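Local coordinates for protein-tyrosine-phosphatase PTP1 (Arabidopsis thaliana, PDB 6KRW) that dephosphorylates phosphotyrosine in proteins, probably inhibiting the MAP kinase MPK6 and so modulating plant defence responses, at residues Met134-Val139 / Ile241-Thr246; Pro202-Pro205 / Val209-Asp212; Gln110-His115 / Gly148-Asp153; Ala272-Arg275 / Gly280-Gln283. All coordinates share one frame; numbering follows the deposited sequence.

Contact 1 (Met134-Val139 / Ile241-Thr246); sequences MLTRLV and IGRTGT
The CX5R signature loop of the phosphatase active site ends in Arg243, whose side chain lies against Leu135 and Thr136, just beyond strand 131-134. Contact starts close to the backbones, where Arg243 CB is 4.1 Å from Leu135 CB. The leucine's branched end reaches the first turn of helix 242-259, its CD1 lying 3.5 Å from Arg243 O. Arg243 CD lies 3.5 Å from Leu135 O, and the bend at chi3 (-75°) then turns one guanidinium face toward that carbonyl and Thr136 CB. Thr136 OG1 stays 3.6 Å from Arg243 NH2; this hydroxyl donates to a lone pair of Arg137 O, in the carbonyl plane, at 2.7 Å. In this phosphate-binding P-loop the guanidinium serves other partners: NH1 bonds Trp204 O of the WPD loop, consistent with a closed loop, and NE bonds a citrate in the pocket that by similarity binds substrate. With an alanine here, Trp204 O would probably lose its donor and the pocket a guanidinium that grips anions. One turn on, Thr246 N and Thr246 OG1 meet Gly242 O from opposite faces of its carbonyl plane, the hydroxyl at 2.8 Å.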
loop_
_atom_site.group_PDB
_atom_site.type_symbol
_atom_site.label_atom_id
_atom_site.label_comp_id
_atom_site.label_asym_id
_atom_site.label_seq_id
_atom_site.Cartn_x
_atom_site.Cartn_y
_atom_site.Cartn_z
ATOM N N MET A 134 -4.637 -5.338 -1.888
ATOM C CA MET A 134 -4.155 -5.812 -3.193
ATOM C C MET A 134 -4.843 -5.016 -4.295
ATOM O O MET A 134 -6.086 -5.120 -4.407
ATOM C CB MET A 134 -4.494 -7.292 -3.336
ATOM C CG MET A 134 -4.068 -7.867 -4.641
ATOM S SD MET A 134 -4.311 -9.625 -4.654
ATOM C CE MET A 134 -3.662 -9.961 -6.279
ATOM N N LEU A 135 -4.107 -4.297 -5.141
ATOM C CA LEU A 135 -4.662 -3.325 -6.115
ATOM C C LEU A 135 -4.388 -3.785 -7.539
ATOM O O LEU A 135 -4.283 -2.957 -8.416
ATOM C CB LEU A 135 -4.031 -1.953 -5.844
ATOM C CG LEU A 135 -4.264 -1.429 -4.438
ATOM C CD1 LEU A 135 -3.378 -0.187 -4.194
ATOM C CD2 LEU A 135 -5.723 -1.115 -4.178
ATOM N N THR A 136 -4.340 -5.089 -7.766
ATOM C CA THR A 136 -4.067 -5.601 -9.125
ATOM C C THR A 136 -4.864 -6.901 -9.325
ATOM O O THR A 136 -5.162 -7.526 -8.344
ATOM C CB THR A 136 -2.573 -5.889 -9.321
ATOM O OG1 THR A 136 -2.232 -6.306 -10.647
ATOM C CG2 THR A 136 -2.033 -6.898 -8.337
ATOM N N ARG A 137 -5.036 -7.207 -10.592
ATOM C CA ARG A 137 -5.380 -8.573 -11.035
ATOM C C ARG A 137 -4.112 -9.414 -11.051
ATOM O O ARG A 137 -3.005 -8.844 -11.129
ATOM C CB ARG A 137 -6.012 -8.559 -12.435
ATOM C CG ARG A 137 -7.306 -7.771 -12.518
ATOM C CD ARG A 137 -7.849 -7.849 -13.946
ATOM N NE ARG A 137 -9.086 -7.122 -14.090
ATOM C CZ ARG A 137 -9.841 -7.179 -15.206
ATOM N NH1 ARG A 137 -9.374 -7.784 -16.287
ATOM N NH2 ARG A 137 -11.010 -6.560 -15.261
ATOM N N LEU A 138 -4.277 -10.735 -11.015
ATOM C CA LEU A 138 -3.123 -11.640 -11.238
ATOM C C LEU A 138 -2.573 -11.443 -12.655
ATOM O O LEU A 138 -1.366 -11.522 -12.842
ATOM C CB LEU A 138 -3.556 -13.088 -10.965
ATOM C CG LEU A 138 -4.053 -13.381 -9.543
ATOM C CD1 LEU A 138 -4.565 -14.810 -9.429
ATOM C CD2 LEU A 138 -2.979 -13.118 -8.497
ATOM N N VAL A 139 -3.455 -11.351 -13.673
ATOM C CA VAL A 139 -3.013 -11.248 -15.100
ATOM C C VAL A 139 -3.766 -10.108 -15.775
ATOM O O VAL A 139 -4.964 -9.986 -15.537
ATOM C CB VAL A 139 -3.247 -12.564 -15.863
ATOM C CG1 VAL A 139 -2.641 -12.518 -17.267
ATOM C CG2 VAL A 139 -2.734 -13.758 -15.070
ATOM N N ILE A 241 4.492 0.329 -6.458
ATOM C CA ILE A 241 4.814 1.777 -6.413
ATOM C C ILE A 241 3.738 2.682 -7.019
ATOM O O ILE A 241 3.456 3.699 -6.423
ATOM C CB ILE A 241 6.211 2.054 -7.015
ATOM C CG1 ILE A 241 6.356 1.614 -8.468
ATOM C CG2 ILE A 241 7.307 1.468 -6.122
ATOM C CD1 ILE A 241 7.636 2.070 -9.125
ATOM N N GLY A 242 3.084 2.305 -8.143
ATOM C CA GLY A 242 2.167 3.261 -8.786
ATOM C C GLY A 242 0.815 3.263 -8.097
ATOM O O GLY A 242 0.472 4.229 -7.414
ATOM N N ARG A 243 0.058 2.184 -8.293
ATOM C CA ARG A 243 -1.234 2.056 -7.598
ATOM C C ARG A 243 -0.998 2.043 -6.088
ATOM O O ARG A 243 -1.698 2.683 -5.394
ATOM C CB ARG A 243 -1.925 0.794 -8.130
ATOM C CG ARG A 243 -2.317 0.941 -9.599
ATOM C CD ARG A 243 -2.719 -0.374 -10.244
ATOM N NE ARG A 243 -1.576 -1.234 -10.525
ATOM C CZ ARG A 243 -1.663 -2.397 -11.151
ATOM N NH1 ARG A 243 -2.841 -2.827 -11.609
ATOM N NH2 ARG A 243 -0.593 -3.129 -11.348
ATOM N N THR A 244 0.014 1.318 -5.639
ATOM C CA THR A 244 0.352 1.223 -4.204
ATOM C C THR A 244 0.634 2.618 -3.632
ATOM O O THR A 244 0.090 2.960 -2.624
ATOM C CB THR A 244 1.564 0.315 -4.035
ATOM O OG1 THR A 244 1.159 -1.009 -4.351
ATOM C CG2 THR A 244 2.120 0.324 -2.626
ATOM N N GLY A 245 1.480 3.396 -4.296
ATOM C CA GLY A 245 1.799 4.739 -3.777
ATOM C C GLY A 245 0.595 5.649 -3.759
ATOM O O GLY A 245 0.426 6.442 -2.834
ATOM N N THR A 246 -0.257 5.551 -4.788
ATOM C CA THR A 246 -1.478 6.370 -4.868
ATOM C C THR A 246 -2.382 6.011 -3.680
ATOM O O THR A 246 -2.870 6.909 -3.032
ATOM C CB THR A 246 -2.137 6.160 -6.236
ATOM O OG1 THR A 246 -1.216 6.438 -7.293
ATOM C CG2 THR A 246 -3.382 6.996 -6.416
#

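Contact 2 (Pro202-Pro205 / Val209-Asp212); sequences PEWP and VPKD
Trp204 and Pro210 meet within the WPD loop, the mobile active-site loop of classical tyrosine phosphatases that also carries Asp206, inferred to bind substrate. Their packing is the tight part of the contact. Pro210 CD sits over one face of the indole, 3.5 Å from the centroid of the five-membered ring and only 9° off its normal, a CH-pi contact. Pro210 CG lies over the same indole face, 3.8 Å from Trp204 CG. Trp204 NE1 lies 3.6 Å from Val209 CA and bonds Gly208 O, which ties the indole to the far limb of the loop. Phe290 of helix 285-303 touches both Trp204 and Pro210.

Toward solvent the limbs stand further apart: a water bridges them, while the lysine bonds within its own limb. Water 1 donates to Glu203 O at 2.8 Å and accepts from Lys211 N, linking the two backbones. Glu203 itself turns to Arg137 in a salt bridge. Pro205 CG is merely near the lysine amine, 4.1 Å from Lys211 NZ. Bends at chi2 (-55°) and chi4 (-80°) curl the lysine chain back, and Lys211 NZ donates to Val209 O, in the carbonyl plane, at 2.8 Å.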
loop_
_atom_site.group_PDB
_atom_site.type_symbol
_atom_site.label_atom_id
_atom_site.label_comp_id
_atom_site.label_asym_id
_atom_site.label_seq_id
_atom_site.Cartn_x
_atom_site.Cartn_y
_atom_site.Cartn_z
ATOM N N PRO A 202 -9.802 -5.403 -8.382
ATOM C CA PRO A 202 -9.369 -5.739 -9.806
ATOM C C PRO A 202 -9.686 -4.697 -10.892
ATOM O O PRO A 202 -9.319 -4.920 -12.026
ATOM C CB PRO A 202 -10.164 -7.040 -10.038
ATOM C CG PRO A 202 -11.463 -6.790 -9.299
ATOM C CD PRO A 202 -11.065 -6.058 -8.038
ATOM N N GLU A 203 -10.149 -3.507 -10.484
ATOM C CA GLU A 203 -10.560 -2.560 -11.558
ATOM C C GLU A 203 -9.677 -1.319 -11.514
ATOM O O GLU A 203 -10.131 -0.228 -11.836
ATOM C CB GLU A 203 -12.039 -2.239 -11.440
ATOM C CG GLU A 203 -12.918 -3.440 -11.780
ATOM C CD GLU A 203 -12.550 -4.189 -13.061
ATOM O OE1 GLU A 203 -12.455 -5.435 -13.005
ATOM O OE2 GLU A 203 -12.381 -3.548 -14.132
ATOM N N TRP A 204 -8.415 -1.520 -11.178
ATOM C CA TRP A 204 -7.433 -0.414 -11.248
ATOM C C TRP A 204 -6.340 -0.856 -12.209
ATOM O O TRP A 204 -5.450 -1.621 -11.836
ATOM C CB TRP A 204 -6.884 -0.114 -9.860
ATOM C CG TRP A 204 -6.107 1.163 -9.744
ATOM C CD1 TRP A 204 -5.539 1.885 -10.741
ATOM C CD2 TRP A 204 -5.839 1.874 -8.533
ATOM N NE1 TRP A 204 -4.921 3.004 -10.241
ATOM C CE2 TRP A 204 -5.117 3.042 -8.891
ATOM C CE3 TRP A 204 -6.173 1.671 -7.189
ATOM C CZ2 TRP A 204 -4.662 3.962 -7.956
ATOM C CZ3 TRP A 204 -5.726 2.595 -6.265
ATOM C CH2 TRP A 204 -4.993 3.720 -6.647
ATOM N N PRO A 205 -6.385 -0.393 -13.469
ATOM C CA PRO A 205 -5.417 -0.831 -14.465
ATOM C C PRO A 205 -3.987 -0.368 -14.168
ATOM O O PRO A 205 -3.778 0.717 -13.642
ATOM C CB PRO A 205 -5.906 -0.237 -15.793
ATOM C CG PRO A 205 -6.982 0.772 -15.426
ATOM C CD PRO A 205 -7.412 0.509 -13.999
ATOM N N VAL A 209 -5.828 4.502 -13.913
ATOM C CA VAL A 209 -6.649 4.976 -12.767
ATOM C C VAL A 209 -8.040 4.390 -12.907
ATOM O O VAL A 209 -8.500 4.115 -14.028
ATOM C CB VAL A 209 -6.712 6.517 -12.650
ATOM C CG1 VAL A 209 -5.367 7.094 -12.274
ATOM C CG2 VAL A 209 -7.272 7.168 -13.904
ATOM N N PRO A 210 -8.732 4.175 -11.770
ATOM C CA PRO A 210 -10.128 3.755 -11.790
ATOM C C PRO A 210 -11.008 4.812 -12.461
ATOM O O PRO A 210 -10.618 5.937 -12.591
ATOM C CB PRO A 210 -10.510 3.572 -10.314
ATOM C CG PRO A 210 -9.180 3.445 -9.592
ATOM C CD PRO A 210 -8.213 4.268 -10.398
ATOM N N LYS A 211 -12.198 4.405 -12.876
ATOM C CA LYS A 211 -13.142 5.364 -13.509
ATOM C C LYS A 211 -13.742 6.314 -12.461
ATOM O O LYS A 211 -14.178 7.400 -12.869
ATOM C CB LYS A 211 -14.211 4.590 -14.289
ATOM C CG LYS A 211 -13.633 3.501 -15.186
ATOM C CD LYS A 211 -12.580 4.001 -16.163
ATOM C CE LYS A 211 -11.542 2.956 -16.522
ATOM N NZ LYS A 211 -10.493 2.809 -15.478
ATOM N N ASP A 212 -13.793 5.922 -11.181
ATOM C CA ASP A 212 -14.312 6.822 -10.118
ATOM C C ASP A 212 -13.543 6.524 -8.824
ATOM O O ASP A 212 -12.721 5.630 -8.829
ATOM C CB ASP A 212 -15.836 6.700 -10.010
ATOM C CG ASP A 212 -16.292 5.334 -9.551
ATOM O OD1 ASP A 212 -15.849 4.879 -8.473
ATOM O OD2 ASP A 212 -17.149 4.767 -10.246
HETATM O O HOH W 1 -12.218 1.280 -12.862
#

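Contact 3 (Gln110-His115 / Gly148-Asp153); sequences QGPLPH and GDYFQD
Pro112 meets the loop at Gly148-Tyr150 in two ways, through its carbonyl and through its ring. Gly148 N donates to Pro112 O at 2.9 Å; the proton approaches on a bent path (144°), although the nitrogen itself lies almost in line with the C=O bond. A side chain at Gly148 would point toward Pro112 and its CB would run into that same oxygen, so the close backbone approach depends on glycine. Next to it, Pro112 CG packs 3.7 Å from Tyr150 CD2. The CH-pi contact is off-centre, with CG 4.2 Å from the ring centroid and 30° from the normal.

A second shell sets the position of the phenol. Tyr150 CG stands between the backbone N and the carbonyl carbon (chi1 64°), a setting that brings the ring against Pro112. From the opposite side of the ring comes Phe151, with CD1 3.5 Å above the ring plane and over its centre. Asp149 in turn fixes the chain at these aromatics: its OD1 accepts from Phe151 N, an Asx turn, and also from Gln152 N at 2.9 Å through the syn lone pair. Gln152 NE2 reaches Asp149 OD2 from above the carboxylate plane. Further out, Met117 and Phe120 of helix 117-126 pack on Pro112.

The polar end of Tyr150 is buried but satisfied, as OH is hydrogen-bonded to both His236 and His198. Since His236 directly precedes the nucleophilic Cys237, the proline and phenylalanine that hold the phenol's ring probably help to position that histidine as well.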
loop_
_atom_site.group_PDB
_atom_site.type_symbol
_atom_site.label_atom_id
_atom_site.label_comp_id
_atom_site.label_asym_id
_atom_site.label_seq_id
_atom_site.Cartn_x
_atom_site.Cartn_y
_atom_site.Cartn_z
ATOM N N GLN A 110 5.979 -5.661 -3.772
ATOM C CA GLN A 110 5.600 -6.141 -5.116
ATOM C C GLN A 110 4.579 -7.270 -4.977
ATOM O O GLN A 110 4.435 -7.839 -3.907
ATOM C CB GLN A 110 6.833 -6.648 -5.854
ATOM C CG GLN A 110 7.386 -7.914 -5.248
ATOM C CD GLN A 110 8.676 -8.374 -5.873
ATOM O OE1 GLN A 110 9.280 -7.670 -6.685
ATOM N NE2 GLN A 110 9.051 -9.597 -5.539
ATOM N N GLY A 111 3.846 -7.493 -6.055
ATOM C CA GLY A 111 2.945 -8.666 -6.108
ATOM C C GLY A 111 3.873 -9.881 -6.026
ATOM O O GLY A 111 4.836 -9.985 -6.793
ATOM N N PRO A 112 3.746 -10.847 -5.047
ATOM C CA PRO A 112 4.656 -11.988 -4.833
ATOM C C PRO A 112 4.838 -12.861 -6.073
ATOM O O PRO A 112 3.882 -13.072 -6.829
ATOM C CB PRO A 112 4.022 -12.797 -3.698
ATOM C CG PRO A 112 3.223 -11.765 -2.947
ATOM C CD PRO A 112 2.759 -10.764 -3.970
ATOM N N LEU A 113 6.066 -13.341 -6.263
ATOM C CA LEU A 113 6.406 -14.329 -7.313
ATOM C C LEU A 113 6.171 -15.708 -6.723
ATOM O O LEU A 113 6.117 -15.833 -5.508
ATOM C CB LEU A 113 7.879 -14.114 -7.679
ATOM C CG LEU A 113 8.192 -12.762 -8.306
ATOM C CD1 LEU A 113 9.654 -12.409 -8.122
ATOM C CD2 LEU A 113 7.821 -12.765 -9.780
ATOM N N PRO A 114 6.008 -16.777 -7.546
ATOM C CA PRO A 114 5.817 -18.118 -7.007
ATOM C C PRO A 114 6.894 -18.470 -5.973
ATOM O O PRO A 114 6.562 -19.012 -4.942
ATOM C CB PRO A 114 5.939 -19.012 -8.239
ATOM C CG PRO A 114 5.579 -18.106 -9.389
ATOM C CD PRO A 114 6.131 -16.749 -9.004
ATOM N N HIS A 115 8.147 -18.131 -6.239
ATOM C CA HIS A 115 9.278 -18.470 -5.335
ATOM C C HIS A 115 9.457 -17.443 -4.207
ATOM O O HIS A 115 10.367 -17.678 -3.395
ATOM C CB HIS A 115 10.548 -18.672 -6.147
ATOM C CG HIS A 115 10.849 -17.550 -7.069
ATOM N ND1 HIS A 115 10.080 -17.285 -8.188
ATOM C CD2 HIS A 115 11.834 -16.632 -7.051
ATOM C CE1 HIS A 115 10.594 -16.250 -8.823
ATOM N NE2 HIS A 115 11.671 -15.830 -8.142
ATOM N N GLY A 148 1.423 -13.272 -8.295
ATOM C CA GLY A 148 1.187 -14.715 -8.165
ATOM C C GLY A 148 0.033 -14.988 -7.226
ATOM O O GLY A 148 -0.288 -14.128 -6.390
ATOM N N ASP A 149 -0.633 -16.132 -7.384
ATOM C CA ASP A 149 -1.745 -16.503 -6.478
ATOM C C ASP A 149 -1.181 -17.040 -5.162
ATOM O O ASP A 149 -0.807 -18.206 -5.081
ATOM C CB ASP A 149 -2.676 -17.524 -7.140
ATOM C CG ASP A 149 -3.853 -17.928 -6.275
ATOM O OD1 ASP A 149 -3.884 -17.552 -5.095
ATOM O OD2 ASP A 149 -4.722 -18.688 -6.797
ATOM N N TYR A 150 -1.072 -16.166 -4.171
ATOM C CA TYR A 150 -0.537 -16.538 -2.849
ATOM C C TYR A 150 -1.671 -16.675 -1.845
ATOM O O TYR A 150 -1.358 -16.875 -0.681
ATOM C CB TYR A 150 0.473 -15.458 -2.413
ATOM C CG TYR A 150 -0.102 -14.069 -2.199
ATOM C CD1 TYR A 150 -0.649 -13.703 -0.986
ATOM C CD2 TYR A 150 -0.183 -13.158 -3.241
ATOM C CE1 TYR A 150 -1.249 -12.464 -0.810
ATOM C CE2 TYR A 150 -0.791 -11.920 -3.090
ATOM C CZ TYR A 150 -1.330 -11.578 -1.868
ATOM O OH TYR A 150 -1.954 -10.385 -1.657
ATOM N N PHE A 151 -2.945 -16.686 -2.273
ATOM C CA PHE A 151 -4.015 -16.578 -1.246
ATOM C C PHE A 151 -5.253 -17.442 -1.530
ATOM O O PHE A 151 -6.038 -17.640 -0.586
ATOM C CB PHE A 151 -4.426 -15.120 -1.055
ATOM C CG PHE A 151 -4.857 -14.443 -2.329
ATOM C CD1 PHE A 151 -3.929 -13.761 -3.098
ATOM C CD2 PHE A 151 -6.177 -14.460 -2.749
ATOM C CE1 PHE A 151 -4.296 -13.126 -4.274
ATOM C CE2 PHE A 151 -6.543 -13.816 -3.916
ATOM C CZ PHE A 151 -5.610 -13.170 -4.693
ATOM N N GLN A 152 -5.474 -17.940 -2.740
ATOM C CA GLN A 152 -6.705 -18.718 -3.011
ATOM C C GLN A 152 -6.488 -20.164 -2.575
ATOM O O GLN A 152 -5.435 -20.723 -2.870
ATOM C CB GLN A 152 -7.056 -18.607 -4.488
ATOM C CG GLN A 152 -7.445 -17.193 -4.908
ATOM C CD GLN A 152 -8.044 -17.165 -6.292
ATOM O OE1 GLN A 152 -9.250 -16.972 -6.462
ATOM N NE2 GLN A 152 -7.208 -17.393 -7.294
ATOM N N ASP A 153 -7.465 -20.750 -1.889
ATOM C CA ASP A 153 -7.353 -22.143 -1.372
ATOM C C ASP A 153 -8.588 -22.948 -1.790
ATOM O O ASP A 153 -9.101 -23.742 -0.964
ATOM C CB ASP A 153 -7.129 -22.143 0.143
ATOM C CG ASP A 153 -8.367 -21.811 0.962
ATOM O OD1 ASP A 153 -9.271 -21.137 0.427
ATOM O OD2 ASP A 153 -8.423 -22.234 2.132
#

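Contact 4 (Ala272-Arg275 / Gly280-Gln283); sequences ALFR and GMVQ
Two hydrogen bonds from Arg275, on helix 267-277, hold the backbone of Met281 and Val282 in the loop that leads to Gln283. Arg275 NE donates to Met281 O at 2.9 Å in an almost perfectly straight bond (178°). Arg275 NH2 reaches Val282 O at 2.7 Å, bending more at the proton. Both oxygens lie at the guanidinium edge, near its plane, so one flat group grips two successive carbonyls. The chain is extended from CG to NE, which carries the guanidinium along the loop, and the remaining amino group, NH1, bonds Gln38. A leucine in its place would probably leave the carbonyls of Met281 and Val282 without these donors and the loop freer to shift.

Apolar contact is supplied by Phe274 and Met281. Phe274 CB packs 3.9 Å from Met281 CB. The methionine then bends at chi2 (-86°) and chi3, folding its methyl back until CE lies 3.9 Å from Phe274 CD2.

Within the loop, Gln283 NE2 donates to Gly280 O at 2.8 Å, on a lone pair and with the oxygen close to the amide plane. A CB on Gly280 would collide with that same NE2, and the residue's positive phi also suits glycine. By similarity Gln283 binds substrate, so this bond probably helps to set its amide; the loop is the Q loop of tyrosine phosphatases.

Phe274 packs on Cys248, Ala249 and Asn252 of helix 242-259 and, together with Met281, on Ile95 of strand 92-95, while Arg275 lies against Phe34 and Leu37 of helix 27-39.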
loop_
_atom_site.group_PDB
_atom_site.type_symbol
_atom_site.label_atom_id
_atom_site.label_comp_id
_atom_site.label_asym_id
_atom_site.label_seq_id
_atom_site.Cartn_x
_atom_site.Cartn_y
_atom_site.Cartn_z
ATOM N N ALA A 272 6.862 13.233 -2.288
ATOM C CA ALA A 272 8.338 13.279 -2.290
ATOM C C ALA A 272 8.875 12.447 -1.113
ATOM O O ALA A 272 9.882 11.754 -1.279
ATOM C CB ALA A 272 8.795 14.719 -2.169
ATOM N N LEU A 273 8.213 12.530 0.049
ATOM C CA LEU A 273 8.637 11.711 1.211
ATOM C C LEU A 273 8.484 10.223 0.908
ATOM O O LEU A 273 9.359 9.420 1.170
ATOM C CB LEU A 273 7.853 12.111 2.438
ATOM C CG LEU A 273 8.173 11.341 3.714
ATOM C CD1 LEU A 273 9.661 11.401 4.068
ATOM C CD2 LEU A 273 7.361 11.915 4.869
ATOM N N PHE A 274 7.344 9.882 0.297
ATOM C CA PHE A 274 7.155 8.467 -0.089
ATOM C C PHE A 274 8.259 8.002 -1.029
ATOM O O PHE A 274 8.733 6.875 -0.912
ATOM C CB PHE A 274 5.803 8.269 -0.794
ATOM C CG PHE A 274 4.581 8.241 0.073
ATOM C CD1 PHE A 274 4.613 8.487 1.435
ATOM C CD2 PHE A 274 3.364 7.932 -0.512
ATOM C CE1 PHE A 274 3.451 8.399 2.201
ATOM C CE2 PHE A 274 2.211 7.903 0.258
ATOM C CZ PHE A 274 2.252 8.089 1.607
ATOM N N ARG A 275 8.647 8.866 -1.964
ATOM C CA ARG A 275 9.713 8.512 -2.932
ATOM C C ARG A 275 11.089 8.363 -2.245
ATOM O O ARG A 275 11.869 7.567 -2.704
ATOM C CB ARG A 275 9.705 9.493 -4.099
ATOM C CG ARG A 275 8.526 9.284 -5.031
ATOM C CD ARG A 275 8.430 10.399 -6.028
ATOM N NE ARG A 275 7.430 10.064 -7.026
ATOM C CZ ARG A 275 7.375 10.569 -8.236
ATOM N NH1 ARG A 275 8.285 11.415 -8.673
ATOM N NH2 ARG A 275 6.419 10.215 -9.078
ATOM N N GLY A 280 9.887 5.832 -6.910
ATOM C CA GLY A 280 8.834 5.935 -7.945
ATOM C C GLY A 280 7.415 5.860 -7.405
ATOM O O GLY A 280 6.475 5.705 -8.218
ATOM N N MET A 281 7.191 5.984 -6.114
ATOM C CA MET A 281 5.807 5.964 -5.575
ATOM C C MET A 281 4.979 7.039 -6.280
ATOM O O MET A 281 5.390 8.157 -6.366
ATOM C CB MET A 281 5.821 6.185 -4.059
ATOM C CG MET A 281 6.462 5.043 -3.318
ATOM S SD MET A 281 5.319 3.692 -2.937
ATOM C CE MET A 281 4.577 4.351 -1.458
ATOM N N VAL A 282 3.783 6.621 -6.783
ATOM C CA VAL A 282 2.846 7.423 -7.626
ATOM C C VAL A 282 3.487 7.552 -9.002
ATOM O O VAL A 282 4.341 8.427 -9.214
ATOM C CB VAL A 282 2.391 8.768 -7.026
ATOM C CG1 VAL A 282 1.251 9.381 -7.858
ATOM C CG2 VAL A 282 1.939 8.604 -5.597
ATOM N N GLN A 283 3.079 6.696 -9.942
ATOM C CA GLN A 283 3.798 6.568 -11.227
ATOM C C GLN A 283 3.369 7.583 -12.282
ATOM O O GLN A 283 4.225 7.951 -13.102
ATOM C CB GLN A 283 3.692 5.136 -11.729
ATOM C CG GLN A 283 4.643 4.213 -11.004
ATOM C CD GLN A 283 5.995 4.363 -11.642
ATOM O OE1 GLN A 283 6.204 3.938 -12.776
ATOM N NE2 GLN A 283 6.915 4.976 -10.906
#

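In the fold
Contacts 1, 2 and 4 bring together the P-loop, the WPD loop and the Q loop of the catalytic pocket. Contact 1, nearest the chain centre, joins the other two: through Arg243 it meets the WPD loop of contact 2, and Ile241 O lies 3.0 Å from Val282 N of contact 4. Contact 3 lies further from the pocket and touches contact 1 where Met134 meets Phe151 and Tyr150. Contacts 1 and 3 are buried; 1 meets by packing alone, its guanidinium bonding outside the two segments, whereas 3 combines a backbone bond with aromatic packing. Contact 4, also buried, relies on a guanidinium gripping carbonyls. Contact 2 is partly at the surface; there a water bridges the two backbones and no direct hydrogen bond crosses.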